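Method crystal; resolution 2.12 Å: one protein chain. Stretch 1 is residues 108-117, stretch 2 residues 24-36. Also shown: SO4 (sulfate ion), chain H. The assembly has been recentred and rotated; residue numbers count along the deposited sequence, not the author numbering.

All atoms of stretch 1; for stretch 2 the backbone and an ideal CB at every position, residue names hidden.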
# COMPACT_ATOMS: atom_id res chain seq x y z
N GLN B 108 -11.28 -19.42 -4.14
CA GLN B 108 -11.14 -20.78 -3.66
C GLN B 108 -9.86 -21.03 -2.85
O GLN B 108 -9.15 -22.02 -3.09
CB GLN B 108 -11.24 -21.76 -4.84
CG GLN B 108 -12.65 -21.81 -5.40
CD GLN B 108 -12.67 -21.72 -6.88
OE1 GLN B 108 -12.52 -22.75 -7.57
NE2 GLN B 108 -12.85 -20.50 -7.41
N ALA B 109 -9.63 -20.14 -1.87
CA ALA B 109 -8.52 -20.25 -0.89
C ALA B 109 -7.11 -20.03 -1.49
O ALA B 109 -6.10 -20.35 -0.85
CB ALA B 109 -8.59 -21.58 -0.12
N LYS B 110 -7.05 -19.47 -2.69
CA LYS B 110 -5.78 -19.17 -3.36
C LYS B 110 -5.73 -17.73 -3.90
O LYS B 110 -6.74 -17.17 -4.34
CB LYS B 110 -5.53 -20.14 -4.53
CG LYS B 110 -5.43 -21.62 -4.17
CD LYS B 110 -5.03 -22.43 -5.40
CE LYS B 110 -4.94 -23.91 -5.10
NZ LYS B 110 -4.37 -24.64 -6.26
N ILE B 111 -4.54 -17.14 -3.88
CA ILE B 111 -4.30 -15.81 -4.40
C ILE B 111 -4.53 -15.79 -5.90
O ILE B 111 -3.91 -16.57 -6.62
CB ILE B 111 -2.85 -15.34 -4.14
CG1 ILE B 111 -2.65 -15.02 -2.65
CG2 ILE B 111 -2.47 -14.13 -5.05
CD1 ILE B 111 -1.25 -15.35 -2.14
N ARG B 112 -5.41 -14.90 -6.36
CA ARG B 112 -5.81 -14.82 -7.77
C ARG B 112 -5.39 -13.51 -8.43
O ARG B 112 -4.99 -13.48 -9.60
CB ARG B 112 -7.34 -15.03 -7.86
CG ARG B 112 -7.96 -15.02 -9.25
CD ARG B 112 -7.23 -15.86 -10.26
NE ARG B 112 -7.87 -15.76 -11.58
CZ ARG B 112 -7.58 -14.82 -12.49
NH1 ARG B 112 -6.68 -13.86 -12.25
NH2 ARG B 112 -8.22 -14.82 -13.65
N ARG B 113 -5.48 -12.42 -7.68
CA ARG B 113 -5.02 -11.12 -8.15
C ARG B 113 -4.29 -10.39 -7.02
O ARG B 113 -4.70 -10.46 -5.86
CB ARG B 113 -6.20 -10.28 -8.62
CG ARG B 113 -7.00 -10.90 -9.72
CD ARG B 113 -8.22 -10.09 -10.04
NE ARG B 113 -8.96 -10.70 -11.14
CZ ARG B 113 -9.79 -11.74 -11.01
NH1 ARG B 113 -10.01 -12.31 -9.82
NH2 ARG B 113 -10.40 -12.21 -12.09
N VAL B 114 -3.20 -9.71 -7.37
CA VAL B 114 -2.40 -8.99 -6.42
C VAL B 114 -2.18 -7.57 -6.93
O VAL B 114 -1.94 -7.35 -8.12
CB VAL B 114 -1.05 -9.70 -6.18
CG1 VAL B 114 -0.32 -9.08 -5.01
CG2 VAL B 114 -1.28 -11.20 -5.94
N TRP B 115 -2.29 -6.60 -6.03
CA TRP B 115 -1.89 -5.23 -6.31
C TRP B 115 -0.94 -4.79 -5.22
O TRP B 115 -1.34 -4.70 -4.07
CB TRP B 115 -3.13 -4.30 -6.37
CG TRP B 115 -4.09 -4.61 -7.49
CD1 TRP B 115 -4.04 -4.11 -8.76
CD2 TRP B 115 -5.25 -5.46 -7.43
NE1 TRP B 115 -5.10 -4.59 -9.49
CE2 TRP B 115 -5.85 -5.42 -8.71
CE3 TRP B 115 -5.83 -6.26 -6.43
CZ2 TRP B 115 -7.03 -6.16 -9.01
CZ3 TRP B 115 -7.01 -6.99 -6.73
CH2 TRP B 115 -7.59 -6.93 -8.01
N SER B 116 0.31 -4.52 -5.60
CA SER B 116 1.36 -4.22 -4.64
C SER B 116 2.02 -2.88 -4.94
O SER B 116 2.24 -2.52 -6.09
CB SER B 116 2.39 -5.35 -4.66
OG SER B 116 3.61 -4.89 -4.13
N VAL B 117 2.31 -2.13 -3.88
CA VAL B 117 3.11 -0.90 -3.95
C VAL B 117 4.21 -0.99 -2.88
O VAL B 117 3.92 -1.25 -1.72
CB VAL B 117 2.21 0.40 -3.77
CG1 VAL B 117 3.03 1.60 -3.82
CG2 VAL B 117 1.13 0.47 -4.85
N UNK B 24 4.03 -23.76 -3.92
CA UNK B 24 3.41 -22.45 -4.19
C UNK B 24 1.95 -22.52 -4.66
O UNK B 24 1.12 -21.71 -4.26
CB UNK B 24 4.23 -21.71 -5.25
N UNK B 25 1.65 -23.49 -5.52
CA UNK B 25 0.29 -23.70 -6.00
C UNK B 25 -0.77 -24.07 -4.97
O UNK B 25 -1.96 -24.04 -5.29
CB UNK B 25 0.32 -24.80 -7.06
N UNK B 26 -0.36 -24.44 -3.75
CA UNK B 26 -1.28 -24.58 -2.61
C UNK B 26 -1.94 -23.24 -2.30
O UNK B 26 -3.10 -23.20 -1.92
CB UNK B 26 -0.54 -25.10 -1.38
N UNK B 27 -1.18 -22.16 -2.49
CA UNK B 27 -1.57 -20.80 -2.09
C UNK B 27 -1.88 -19.84 -3.25
O UNK B 27 -2.53 -18.82 -3.04
CB UNK B 27 -0.45 -20.19 -1.24
N UNK B 28 -1.41 -20.15 -4.46
CA UNK B 28 -1.49 -19.21 -5.60
C UNK B 28 -2.18 -19.91 -6.79
O UNK B 28 -1.82 -21.03 -7.14
CB UNK B 28 -0.10 -18.72 -6.00
N UNK B 29 -3.20 -19.25 -7.35
CA UNK B 29 -3.98 -19.75 -8.48
C UNK B 29 -3.10 -19.97 -9.72
O UNK B 29 -2.06 -19.30 -9.89
CB UNK B 29 -5.11 -18.77 -8.81
N UNK B 30 -3.49 -20.91 -10.58
CA UNK B 30 -2.75 -21.17 -11.84
C UNK B 30 -2.66 -19.92 -12.73
O UNK B 30 -1.67 -19.71 -13.44
CB UNK B 30 -3.42 -22.30 -12.62
N UNK B 31 -3.71 -19.11 -12.68
CA UNK B 31 -3.84 -17.91 -13.50
C UNK B 31 -3.70 -16.63 -12.72
O UNK B 31 -4.27 -15.61 -13.10
CB UNK B 31 -5.19 -17.91 -14.22
N UNK B 32 -2.91 -16.66 -11.65
CA UNK B 32 -2.64 -15.48 -10.86
C UNK B 32 -2.12 -14.30 -11.73
O UNK B 32 -1.35 -14.48 -12.70
CB UNK B 32 -1.63 -15.82 -9.77
N UNK B 33 -2.61 -13.11 -11.38
CA UNK B 33 -2.17 -11.84 -11.94
C UNK B 33 -1.52 -11.01 -10.84
O UNK B 33 -2.07 -10.93 -9.75
CB UNK B 33 -3.34 -11.08 -12.58
N UNK B 34 -0.37 -10.39 -11.14
CA UNK B 34 0.32 -9.52 -10.19
C UNK B 34 0.56 -8.18 -10.86
O UNK B 34 1.18 -8.13 -11.91
CB UNK B 34 1.64 -10.14 -9.72
N UNK B 35 0.07 -7.11 -10.23
CA UNK B 35 0.12 -5.75 -10.79
C UNK B 35 -0.25 -5.71 -12.25
O UNK B 35 0.45 -5.11 -13.08
CB UNK B 35 1.52 -5.15 -10.61
N UNK B 36 -1.35 -6.37 -12.56
CA UNK B 36 -1.88 -6.45 -13.91
C UNK B 36 -1.16 -7.34 -14.92
O UNK B 36 -1.55 -7.37 -16.07
CB UNK B 36 -1.92 -5.03 -14.48
S SO4 H . -10.09 -17.85 -13.85
O1 SO4 H . -9.10 -18.27 -12.86
O2 SO4 H . -11.16 -18.84 -13.99
O3 SO4 H . -9.42 -17.64 -15.15
O4 SO4 H . -10.74 -16.62 -13.39

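Position 24 lies beyond the reach of stretch 1, so the contact sets no preference; it is Leu24. At position 25 the ideal CB points away, 4.8 Å from Lys110 NZ, and the helical phi/psi admits most residues. The useful group is the backbone carbonyl, which any residue supplies. The residue is Gly25, and Lys110 NZ donates to Gly25 O at 2.7 Å. Position 26 also points away, into space that stretch 1 leaves open, where stretch 1 imposes no choice and many side chains would do; Thr26 occupies it. Its carbonyl is what matters here, since water 1 donates to both Thr26 O (2.4 Å) and Ala109 O (2.7 Å).

Position 27 begins the parallel pairing, its carbonyl accepting from Ile111 N. Its CB points away, and the nearest atom of stretch 1 to that ideal CB is Ile111 CD1 at 5.0 Å, so a range of side chains is possible; Phe27 is found, with Ile111 N to Phe27 O at 2.8 Å. Position 28 pairs with Ile111 and shares its face of the sheet, which favours an aliphatic, beta-branched residues included. Val28 fits, its CG2 4.1 Å from Ile111 CD1.

At position 29 the CB points sideways, 3.9 Å from Arg112 CD, so an acidic or polar side chain would suit. Asp29 donates its backbone N to Ile111 O at 2.9 Å. Its OD1 forms a long salt bridge with Arg112 NE (3.9 Å) out of the guanidinium plane; the same oxygen, Asp29 OD1, also accepts from the backbone N of position 31 at 2.9 Å.

Positions 30 and 31 turn the corner of a type I turn. Position 30 points away and tolerates many polar residues; Asp30 OD1 lies 2.6 Å from the oxygen of water 2, which accepts from Lys110 NZ at 3.0 Å. At position 31 the ideal CB lies 4.3 Å from Arg112 CZ, and with the sulfate near, a polar residue suits; it is Asn31, whose O lies over one face of the guanidinium.

Position 32 points sideways near Ile111 O, and a compact aliphatic would meet the apolar groups of 111 and 114. Val32 CG2 lies 3.8 Å from Ile111 CG2 and 4.4 Å from Val114 CG2.

Position 33 shares a face with Arg113, and Arg112 also reaches it, so an acid is the obvious choice. Glu33 OE1 forms a salt bridge with Arg112 NH1 at 3.3 Å; its backbone bonds to both Arg112 and Val114.

Position 34, beside Val114, could hold an aliphatic or a ring: His34 CD2 lies 3.5 Å from Val114 CG1. At position 35 left-handed angles favour Asn, Asp or Gly, and Ser116 N offers a donor; Asn35 OD1 accepts it at 2.8 Å. Position 36, with positive phi, favours glycine, and is Gly36.

Stretch 2 (24-36) LGTFVDDNVEHNG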
# COMPACT_ATOMS: atom_id res chain seq x y z
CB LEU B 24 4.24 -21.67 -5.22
CG LEU B 24 3.92 -20.21 -5.50
CD1 LEU B 24 3.90 -19.36 -4.24
CD2 LEU B 24 4.95 -19.70 -6.50
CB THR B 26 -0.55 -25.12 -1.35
OG1 THR B 26 -0.31 -26.53 -1.52
CG2 THR B 26 -1.35 -24.91 -0.05
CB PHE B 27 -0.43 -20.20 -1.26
CG PHE B 27 -0.01 -21.04 -0.09
CD1 PHE B 27 -0.83 -21.17 1.02
CD2 PHE B 27 1.22 -21.69 -0.08
CE1 PHE B 27 -0.44 -21.93 2.10
CE2 PHE B 27 1.61 -22.46 1.00
CZ PHE B 27 0.78 -22.58 2.09
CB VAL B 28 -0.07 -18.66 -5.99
CG1 VAL B 28 -0.09 -17.78 -7.24
CG2 VAL B 28 0.52 -17.86 -4.82
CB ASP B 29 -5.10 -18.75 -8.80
CG ASP B 29 -6.16 -19.30 -9.75
OD1 ASP B 29 -6.03 -19.12 -10.99
OD2 ASP B 29 -7.16 -19.89 -9.25
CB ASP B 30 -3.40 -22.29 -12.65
CG ASP B 30 -3.19 -23.66 -12.04
OD1 ASP B 30 -2.38 -23.83 -11.09
OD2 ASP B 30 -3.85 -24.59 -12.55
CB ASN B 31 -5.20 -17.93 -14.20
CG ASN B 31 -5.30 -19.01 -15.22
OD1 ASN B 31 -4.41 -19.17 -16.05
ND2 ASN B 31 -6.38 -19.77 -15.16
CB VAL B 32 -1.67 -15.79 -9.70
CG1 VAL B 32 -0.30 -16.21 -10.23
CG2 VAL B 32 -1.56 -14.57 -8.76
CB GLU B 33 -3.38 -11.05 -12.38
CG GLU B 33 -3.66 -11.05 -13.82
CD GLU B 33 -4.99 -10.40 -14.10
OE1 GLU B 33 -6.03 -11.07 -13.85
OE2 GLU B 33 -4.98 -9.23 -14.57
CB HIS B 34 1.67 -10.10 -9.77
CG HIS B 34 2.30 -9.37 -8.62
ND1 HIS B 34 3.02 -8.21 -8.78
CD2 HIS B 34 2.32 -9.64 -7.29
CE1 HIS B 34 3.46 -7.79 -7.61
NE2 HIS B 34 3.04 -8.63 -6.68
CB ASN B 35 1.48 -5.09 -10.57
CG ASN B 35 1.67 -4.68 -9.14
OD1 ASN B 35 0.74 -4.78 -8.34
ND2 ASN B 35 2.85 -4.26 -8.79
O HOH W 1 -4.24 -22.15 -0.05
O HOH W 2 -2.77 -23.45 -8.56
O HOH W 3 -8.73 -11.11 -14.44
O HOH W 4 5.27 -3.87 -6.37
O HOH W 5 -3.52 -7.83 -10.78
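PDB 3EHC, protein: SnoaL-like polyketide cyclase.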